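Local coordinates for protein aminotransferase class I and II (Anaerococcus prevotii, PDB 4EMY) that binds pyridoxal 5'-phosphate and probably works as a homodimeric transaminase, at residues 225-230 against 355-360; 266-271 against 300-305. All blocks are in the same frame, centred on the assembly; numbering follows the deposited sequence.

Contact 1 of 2, residues 225-230 against 355-360. With PLP (pyridoxal-5'-phosphate), chain E.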
ATOM      1  N   VAL A 225      13.640  11.767  -2.209  1.00 35.95           N
ATOM      2  CA  VAL A 225      15.026  11.448  -1.904  1.00 36.15           C
ATOM      3  C   VAL A 225      15.277   9.940  -1.882  1.00 36.52           C
ATOM      4  O   VAL A 225      16.011   9.429  -1.033  1.00 37.40           O
ATOM      5  CB  VAL A 225      15.490  12.132  -0.602  1.00 36.83           C
ATOM      6  CG1 VAL A 225      15.382  13.641  -0.738  1.00 36.71           C
ATOM      7  CG2 VAL A 225      14.678  11.656   0.594  1.00 37.35           C
ATOM      8  N   ALA A 226      14.670   9.230  -2.831  1.00 36.27           N
ATOM      9  CA  ALA A 226      14.856   7.788  -2.948  1.00 36.71           C
ATOM     10  C   ALA A 226      16.317   7.388  -3.217  1.00 36.97           C
ATOM     11  O   ALA A 226      16.814   6.421  -2.647  1.00 37.69           O
ATOM     12  CB  ALA A 226      13.943   7.233  -4.029  1.00 36.99           C
ATOM     13  N   TYR A 227      17.000   8.140  -4.077  1.00 36.94           N
ATOM     14  CA  TYR A 227      18.374   7.824  -4.461  1.00 37.64           C
ATOM     15  C   TYR A 227      19.392   8.622  -3.652  1.00 38.24           C
ATOM     16  O   TYR A 227      20.521   8.837  -4.097  1.00 39.30           O
ATOM     17  CB  TYR A 227      18.588   8.054  -5.960  1.00 38.27           C
ATOM     18  CG  TYR A 227      17.617   7.309  -6.846  1.00 38.54           C
ATOM     19  CD1 TYR A 227      17.825   5.962  -7.179  1.00 39.28           C
ATOM     20  CD2 TYR A 227      16.496   7.946  -7.360  1.00 38.48           C
ATOM     21  CE1 TYR A 227      16.929   5.279  -7.991  1.00 40.01           C
ATOM     22  CE2 TYR A 227      15.602   7.276  -8.175  1.00 39.48           C
ATOM     23  CZ  TYR A 227      15.816   5.949  -8.486  1.00 40.14           C
ATOM     24  OH  TYR A 227      14.913   5.302  -9.292  1.00 41.58           O
ATOM     25  N   LEU A 228      18.990   9.042  -2.457  1.00 38.01           N
ATOM     26  CA  LEU A 228      19.844   9.826  -1.566  1.00 39.10           C
ATOM     27  C   LEU A 228      21.213   9.187  -1.332  1.00 40.71           C
ATOM     28  O   LEU A 228      22.243   9.831  -1.499  1.00 42.11           O
ATOM     29  CB  LEU A 228      19.138  10.042  -0.226  1.00 39.33           C
ATOM     30  CG  LEU A 228      19.826  10.924   0.811  1.00 41.15           C
ATOM     31  CD1 LEU A 228      19.590  12.396   0.507  1.00 40.71           C
ATOM     32  CD2 LEU A 228      19.297  10.563   2.187  1.00 42.15           C
ATOM     33  N   GLU A 229      21.220   7.916  -0.952  1.00 40.86           N
ATOM     34  CA  GLU A 229      22.465   7.237  -0.605  1.00 42.73           C
ATOM     35  C   GLU A 229      23.384   6.983  -1.807  1.00 43.03           C
ATOM     36  O   GLU A 229      24.534   6.560  -1.637  1.00 45.11           O
ATOM     37  CB  GLU A 229      22.171   5.931   0.129  1.00 43.20           C
ATOM     38  CG  GLU A 229      21.359   6.113   1.402  1.00 43.83           C
ATOM     39  CD  GLU A 229      22.204   6.481   2.612  1.00 46.68           C
ATOM     40  OE1 GLU A 229      22.106   5.765   3.632  1.00 48.59           O
ATOM     41  OE2 GLU A 229      22.961   7.476   2.550  1.00 47.59           O
ATOM     42  N   PHE A 230      22.883   7.255  -3.010  1.00 41.41           N
ATOM     43  CA  PHE A 230      23.633   6.990  -4.231  1.00 41.93           C
ATOM     44  C   PHE A 230      23.932   8.287  -4.958  1.00 42.43           C
ATOM     45  O   PHE A 230      23.968   8.329  -6.188  1.00 42.71           O
ATOM     46  CB  PHE A 230      22.865   6.017  -5.130  1.00 40.79           C
ATOM     47  CG  PHE A 230      22.582   4.693  -4.480  1.00 40.61           C
ATOM     48  CD1 PHE A 230      23.540   3.691  -4.465  1.00 42.02           C
ATOM     49  CD2 PHE A 230      21.355   4.450  -3.870  1.00 39.49           C
ATOM     50  CE1 PHE A 230      23.280   2.473  -3.862  1.00 42.21           C
ATOM     51  CE2 PHE A 230      21.087   3.232  -3.263  1.00 39.85           C
ATOM     52  CZ  PHE A 230      22.051   2.243  -3.260  1.00 41.22           C
ATOM     53  N   GLY A 355      24.368  11.887  -9.127  1.00 42.42           N
ATOM     54  CA  GLY A 355      23.997  10.662  -8.409  1.00 41.54           C
ATOM     55  C   GLY A 355      22.829   9.962  -9.082  1.00 40.51           C
ATOM     56  O   GLY A 355      22.248  10.496 -10.026  1.00 40.53           O
ATOM     57  N   GLY A 356      22.481   8.767  -8.615  1.00 39.89           N
ATOM     58  CA  GLY A 356      21.307   8.071  -9.133  1.00 39.17           C
ATOM     59  C   GLY A 356      21.585   6.756  -9.831  1.00 39.56           C
ATOM     60  O   GLY A 356      22.724   6.259  -9.831  1.00 40.59           O
ATOM     61  N   PHE A 357      20.532   6.192 -10.421  1.00 39.08           N
ATOM     62  CA  PHE A 357      20.593   4.880 -11.075  1.00 39.40           C
ATOM     63  C   PHE A 357      20.738   4.992 -12.586  1.00 39.99           C
ATOM     64  O   PHE A 357      20.950   3.987 -13.274  1.00 40.61           O
ATOM     65  CB  PHE A 357      19.331   4.064 -10.760  1.00 38.78           C
ATOM     66  CG  PHE A 357      19.440   3.200  -9.530  1.00 38.75           C
ATOM     67  CD1 PHE A 357      20.303   3.528  -8.486  1.00 39.07           C
ATOM     68  CD2 PHE A 357      18.648   2.064  -9.405  1.00 38.62           C
ATOM     69  CE1 PHE A 357      20.391   2.726  -7.357  1.00 39.19           C
ATOM     70  CE2 PHE A 357      18.729   1.260  -8.277  1.00 38.69           C
ATOM     71  CZ  PHE A 357      19.596   1.598  -7.248  1.00 38.94           C
ATOM     72  N   PHE A 358      20.622   6.214 -13.096  1.00 39.94           N
ATOM     73  CA  PHE A 358      20.543   6.430 -14.529  1.00 40.44           C
ATOM     74  C   PHE A 358      21.422   7.588 -14.952  1.00 41.22           C
ATOM     75  O   PHE A 358      21.551   8.568 -14.216  1.00 41.25           O
ATOM     76  CB  PHE A 358      19.104   6.747 -14.944  1.00 40.03           C
ATOM     77  CG  PHE A 358      18.070   5.848 -14.327  1.00 39.24           C
ATOM     78  CD1 PHE A 358      17.425   6.220 -13.147  1.00 38.45           C
ATOM     79  CD2 PHE A 358      17.726   4.645 -14.927  1.00 39.47           C
ATOM     80  CE1 PHE A 358      16.465   5.404 -12.573  1.00 37.68           C
ATOM     81  CE2 PHE A 358      16.765   3.823 -14.355  1.00 39.01           C
ATOM     82  CZ  PHE A 358      16.132   4.205 -13.178  1.00 38.09           C
ATOM     83  N   THR A 359      22.024   7.456 -16.133  1.00 41.98           N
ATOM     84  CA  THR A 359      22.674   8.560 -16.832  1.00 42.79           C
ATOM     85  C   THR A 359      21.795   8.896 -18.026  1.00 43.05           C
ATOM     86  O   THR A 359      21.103   8.020 -18.550  1.00 42.96           O
ATOM     87  CB  THR A 359      24.066   8.172 -17.360  1.00 43.92           C
ATOM     88  OG1 THR A 359      23.959   6.990 -18.159  1.00 44.12           O
ATOM     89  CG2 THR A 359      25.036   7.929 -16.219  1.00 43.99           C
ATOM     90  N   PHE A 360      21.822  10.144 -18.474  1.00 43.63           N
ATOM     91  CA  PHE A 360      20.881  10.564 -19.506  1.00 44.04           C
ATOM     92  C   PHE A 360      21.535  11.232 -20.701  1.00 45.62           C
ATOM     93  O   PHE A 360      22.297  12.191 -20.561  1.00 46.31           O
ATOM     94  CB  PHE A 360      19.813  11.480 -18.911  1.00 43.42           C
ATOM     95  CG  PHE A 360      18.557  11.566 -19.726  1.00 43.72           C
ATOM     96  CD1 PHE A 360      18.379  12.587 -20.653  1.00 45.07           C
ATOM     97  CD2 PHE A 360      17.539  10.635 -19.555  1.00 42.93           C
ATOM     98  CE1 PHE A 360      17.213  12.678 -21.395  1.00 45.69           C
ATOM     99  CE2 PHE A 360      16.371  10.716 -20.297  1.00 43.52           C
ATOM    100  CZ  PHE A 360      16.208  11.740 -21.215  1.00 44.93           C
TER
HETATM  101  N1  PLP E 501      10.840   7.965  -6.687  1.00 28.10           N
HETATM  102  C2  PLP E 501      11.644   7.926  -7.813  1.00 28.71           C
HETATM  103  C2A PLP E 501      12.186   9.196  -8.396  1.00 27.05           C
HETATM  104  C3  PLP E 501      11.970   6.709  -8.406  1.00 29.04           C
HETATM  105  O3  PLP E 501      12.760   6.677  -9.515  1.00 28.37           O
HETATM  106  C4  PLP E 501      11.486   5.521  -7.899  1.00 30.44           C
HETATM  107  C4A PLP E 501      11.223   4.429  -8.900  1.00 33.98           C
HETATM  108  O4A PLP E 501      12.040   3.521  -9.079  1.00 42.42           O
HETATM  109  C5  PLP E 501      10.684   5.564  -6.760  1.00 29.95           C
HETATM  110  C6  PLP E 501      10.356   6.786  -6.159  1.00 28.88           C
HETATM  111  C5A PLP E 501      10.137   4.258  -6.204  1.00 29.45           C
HETATM  112  O4P PLP E 501      10.058   4.243  -4.796  1.00 27.92           O
HETATM  113  P   PLP E 501       9.417   2.940  -4.127  1.00 26.27           P
HETATM  114  O1P PLP E 501       7.926   3.151  -4.134  1.00 25.46           O
HETATM  115  O2P PLP E 501       9.994   2.795  -2.736  1.00 23.97           O
HETATM  116  O3P PLP E 501       9.733   1.708  -4.937  1.00 26.40           O
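Phe230 and Gly356 join the two segments through one backbone hydrogen bond, from Gly356 N to Phe230 O at 2.9 Å, and the nearest CA atoms are those of Tyr227 and Gly356. Residues 225-228 form a type I beta turn just after strand 218-224. The side chains meet as an aromatic cluster of Tyr227, Phe230 and Phe357. Phe357 touches both other rings. Its CE1 lies over the centre of the Phe230 ring, 4.0 Å above the plane, in an edge-to-face pair with planes at 72°. Over one face of Phe357 itself comes Tyr227, whose CE1 is 3.6 Å from Phe357 CG; these two rings are tilted obliquely to each other. With CG of Tyr227 anti to the carbonyl carbon (chi1 -55°), the ring leaves the turn toward residues 355-360. The far end of its ring meets the cofactor: Tyr227 OH and PLP O3 share a hydrogen bond of 2.6 Å, with O3 in the plane of the ring. The same hydroxyl lies at the edge of the Phe358 ring, 3.6 Å from Phe358 CE1. The contact thus packs apolar rings behind a polar tip that reaches the PLP pocket. Phe358 also touches Asn190, another PLP-binding residue. The contact is buried. Helix 315-345 packs on Phe230 through Leu328 and Leu332, while residues 355-360 run into strand 359-362, which pairs antiparallel with strand 386-389.

Contact 2 of 2, residues 266-271 against 300-305. With PLP (pyridoxal-5'-phosphate), chain E.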
ATOM      1  N   TYR A 266      13.215  -3.318  -2.545  1.00 40.94           N
ATOM      2  CA  TYR A 266      12.129  -2.883  -3.423  1.00 40.18           C
ATOM      3  C   TYR A 266      10.836  -3.660  -3.191  1.00 40.23           C
ATOM      4  O   TYR A 266       9.763  -3.062  -3.041  1.00 39.56           O
ATOM      5  CB  TYR A 266      12.536  -3.027  -4.900  1.00 40.67           C
ATOM      6  CG  TYR A 266      14.005  -2.801  -5.211  1.00 40.83           C
ATOM      7  CD1 TYR A 266      14.432  -1.633  -5.845  1.00 40.19           C
ATOM      8  CD2 TYR A 266      14.966  -3.773  -4.896  1.00 41.92           C
ATOM      9  CE1 TYR A 266      15.774  -1.431  -6.136  1.00 40.62           C
ATOM     10  CE2 TYR A 266      16.310  -3.578  -5.184  1.00 42.28           C
ATOM     11  CZ  TYR A 266      16.711  -2.411  -5.803  1.00 41.62           C
ATOM     12  OH  TYR A 266      18.043  -2.228  -6.084  1.00 42.03           O
ATOM     13  N   GLY A 267      10.949  -4.988  -3.169  1.00 41.16           N
ATOM     14  CA  GLY A 267       9.797  -5.888  -3.078  1.00 41.39           C
ATOM     15  C   GLY A 267       9.234  -6.021  -1.681  1.00 41.00           C
ATOM     16  O   GLY A 267       8.248  -6.728  -1.464  1.00 41.21           O
ATOM     17  N   LEU A 268       9.878  -5.343  -0.736  1.00 40.70           N
ATOM     18  CA  LEU A 268       9.412  -5.264   0.639  1.00 40.54           C
ATOM     19  C   LEU A 268       8.533  -4.039   0.904  1.00 39.61           C
ATOM     20  O   LEU A 268       7.924  -3.935   1.962  1.00 39.55           O
ATOM     21  CB  LEU A 268      10.594  -5.281   1.599  1.00 40.98           C
ATOM     22  CG  LEU A 268      11.032  -6.668   2.025  1.00 42.11           C
ATOM     23  CD1 LEU A 268      12.318  -6.583   2.828  1.00 42.78           C
ATOM     24  CD2 LEU A 268       9.920  -7.316   2.832  1.00 42.26           C
ATOM     25  N   ARG A 269       8.491  -3.115  -0.052  1.00 39.03           N
ATOM     26  CA  ARG A 269       7.595  -1.953  -0.013  1.00 38.33           C
ATOM     27  C   ARG A 269       7.576  -1.181   1.305  1.00 37.99           C
ATOM     28  O   ARG A 269       6.563  -1.177   2.012  1.00 37.87           O
ATOM     29  CB  ARG A 269       6.165  -2.365  -0.383  1.00 38.54           C
ATOM     30  CG  ARG A 269       6.034  -3.200  -1.648  1.00 39.31           C
ATOM     31  CD  ARG A 269       6.582  -2.491  -2.882  1.00 39.45           C
ATOM     32  NE  ARG A 269       6.107  -1.114  -3.033  1.00 38.66           N
ATOM     33  CZ  ARG A 269       6.901  -0.064  -3.220  1.00 38.52           C
ATOM     34  NH1 ARG A 269       8.214  -0.206  -3.289  1.00 38.98           N
ATOM     35  NH2 ARG A 269       6.376   1.138  -3.352  1.00 38.51           N
ATOM     36  N   SER A 270       8.685  -0.523   1.629  1.00 37.84           N
ATOM     37  CA  SER A 270       8.757   0.247   2.864  1.00 37.78           C
ATOM     38  C   SER A 270       9.467   1.577   2.719  1.00 37.40           C
ATOM     39  O   SER A 270      10.683   1.632   2.525  1.00 37.70           O
ATOM     40  CB  SER A 270       9.419  -0.561   3.971  1.00 38.71           C
ATOM     41  OG  SER A 270       9.371   0.154   5.191  1.00 39.15           O
ATOM     42  N   GLY A 271       8.692   2.651   2.825  1.00 36.82           N
ATOM     43  CA  GLY A 271       9.227   4.002   2.854  1.00 36.41           C
ATOM     44  C   GLY A 271       8.631   4.775   4.011  1.00 36.51           C
ATOM     45  O   GLY A 271       8.074   4.188   4.943  1.00 36.81           O
ATOM     46  N   ASN A 300      -1.555  -0.670   6.872  1.00 35.99           N
ATOM     47  CA  ASN A 300      -0.283  -0.614   7.599  1.00 35.16           C
ATOM     48  C   ASN A 300       0.867  -1.151   6.761  1.00 34.75           C
ATOM     49  O   ASN A 300       0.646  -1.818   5.750  1.00 35.38           O
ATOM     50  CB  ASN A 300      -0.358  -1.340   8.950  1.00 35.56           C
ATOM     51  CG  ASN A 300      -1.295  -2.527   8.928  1.00 36.73           C
ATOM     52  OD1 ASN A 300      -1.465  -3.184   7.907  1.00 37.47           O
ATOM     53  ND2 ASN A 300      -1.912  -2.804  10.059  1.00 37.31           N
ATOM     54  N   GLY A 301       2.093  -0.847   7.182  1.00 34.05           N
ATOM     55  CA  GLY A 301       3.285  -1.162   6.400  1.00 33.62           C
ATOM     56  C   GLY A 301       3.719  -2.600   6.511  1.00 34.16           C
ATOM     57  O   GLY A 301       3.192  -3.358   7.323  1.00 34.86           O
ATOM     58  N   THR A 302       4.677  -2.978   5.673  1.00 34.11           N
ATOM     59  CA  THR A 302       5.272  -4.308   5.728  1.00 34.90           C
ATOM     60  C   THR A 302       6.064  -4.375   7.018  1.00 35.02           C
ATOM     61  O   THR A 302       7.130  -3.767   7.129  1.00 34.72           O
ATOM     62  CB  THR A 302       6.214  -4.563   4.534  1.00 35.00           C
ATOM     63  OG1 THR A 302       5.601  -4.087   3.327  1.00 34.77           O
ATOM     64  CG2 THR A 302       6.532  -6.045   4.393  1.00 36.22           C
ATOM     65  N   HIS A 303       5.535  -5.097   7.997  1.00 35.61           N
ATOM     66  CA  HIS A 303       6.125  -5.093   9.328  1.00 35.95           C
ATOM     67  C   HIS A 303       7.568  -5.562   9.350  1.00 36.68           C
ATOM     68  O   HIS A 303       8.408  -4.909   9.966  1.00 36.68           O
ATOM     69  CB  HIS A 303       5.238  -5.826  10.332  1.00 36.71           C
ATOM     70  CG  HIS A 303       5.430  -5.375  11.764  1.00 36.80           C
ATOM     71  ND1 HIS A 303       4.985  -6.088  12.812  1.00 37.85           N
ATOM     72  CD2 HIS A 303       6.066  -4.252  12.297  1.00 36.19           C
ATOM     73  CE1 HIS A 303       5.308  -5.455  13.955  1.00 37.87           C
ATOM     74  NE2 HIS A 303       5.964  -4.329  13.637  1.00 36.85           N
ATOM     75  N   ALA A 304       7.890  -6.653   8.654  1.00 37.49           N
ATOM     76  CA  ALA A 304       9.276  -7.146   8.645  1.00 38.43           C
ATOM     77  C   ALA A 304      10.296  -6.070   8.261  1.00 37.58           C
ATOM     78  O   ALA A 304      11.351  -5.957   8.897  1.00 38.26           O
ATOM     79  CB  ALA A 304       9.427  -8.375   7.754  1.00 39.58           C
ATOM     80  N   ALA A 305       9.968  -5.278   7.240  1.00 36.25           N
ATOM     81  CA  ALA A 305      10.866  -4.238   6.733  1.00 35.52           C
ATOM     82  C   ALA A 305      11.148  -3.142   7.770  1.00 35.19           C
ATOM     83  O   ALA A 305      12.268  -2.621   7.858  1.00 35.50           O
ATOM     84  CB  ALA A 305      10.302  -3.634   5.461  1.00 34.45           C
TER
HETATM   85  N1  PLP E 501      10.840   7.965  -6.687  1.00 28.10           N
HETATM   86  C2  PLP E 501      11.644   7.926  -7.813  1.00 28.71           C
HETATM   87  C2A PLP E 501      12.186   9.196  -8.396  1.00 27.05           C
HETATM   88  C3  PLP E 501      11.970   6.709  -8.406  1.00 29.04           C
HETATM   89  O3  PLP E 501      12.760   6.677  -9.515  1.00 28.37           O
HETATM   90  C4  PLP E 501      11.486   5.521  -7.899  1.00 30.44           C
HETATM   91  C4A PLP E 501      11.223   4.429  -8.900  1.00 33.98           C
HETATM   92  O4A PLP E 501      12.040   3.521  -9.079  1.00 42.42           O
HETATM   93  C5  PLP E 501      10.684   5.564  -6.760  1.00 29.95           C
HETATM   94  C6  PLP E 501      10.356   6.786  -6.159  1.00 28.88           C
HETATM   95  C5A PLP E 501      10.137   4.258  -6.204  1.00 29.45           C
HETATM   96  O4P PLP E 501      10.058   4.243  -4.796  1.00 27.92           O
HETATM   97  P   PLP E 501       9.417   2.940  -4.127  1.00 26.27           P
HETATM   98  O1P PLP E 501       7.926   3.151  -4.134  1.00 25.46           O
HETATM   99  O2P PLP E 501       9.994   2.795  -2.736  1.00 23.97           O
HETATM  100  O3P PLP E 501       9.733   1.708  -4.937  1.00 26.40           O
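Thr302 turns its hydroxyl onto the backbone of Leu268. Its OG1 is anti to the carbonyl carbon (chi1 -44°) and donates to Leu268 O at 2.7 Å. The donor is tilted 30° from the carbonyl plane. The other branch, Thr302 CG2, meets the tip of Leu268, 3.9 Å from CD2, and the two side chains cross at about a right angle. Ala305, one helical turn on, presents its methyl to the loop. Its CB packs 3.5 Å from Ser270 CB and also touches Leu268 CB. The hydroxyl of Ser270 has its polar partner elsewhere, in Tyr84 OH. Arg269 lies between Leu268 and Ser270, but its side chain, bent at chi2 and chi3, leads away from residues 300-305 to the cofactor. Two nitrogens of the guanidinium grip the phosphate: Arg269 NH1 donates to PLP O3P at 2.9 Å, and Arg269 NH2 to PLP O1P at 2.7 Å. Arg269 NH1 also donates to Tyr266 O at 3.3 Å, nearly straight at 174° and in the guanidinium plane, which helps to fix the rotation of the group. Arg269 NH2 has a further acceptor, Trp298 O of the second subunit. Thr302 packs on Thr302 of that subunit. This is the phosphate-binding arginine site of a class-I PLP-dependent aminotransferase, set at the dimer interface.

How the contacts relate
Both contacts are buried and both reach PLP, but at different ends of the cofactor. Contact 1 meets O3 on the cofactor ring through a tyrosine oxygen, while contact 2 holds the phosphate through a charged arginine. The touching groups differ too. Contact 1 is mostly aromatic and lies near the centre of the chain, with no other protein chain touching its segments. Contact 2 relies on a leucine, small side chains and a threonine-to-backbone bond. It lies further out, where the second subunit packs against it. Residues 225-230 and 266-271 lie in loops that follow neighbouring parallel strands, 218-224 and 251-258, of the large mixed sheet. The contacts also meet directly, as Phe357 packs on the hydroxyl end of Tyr266.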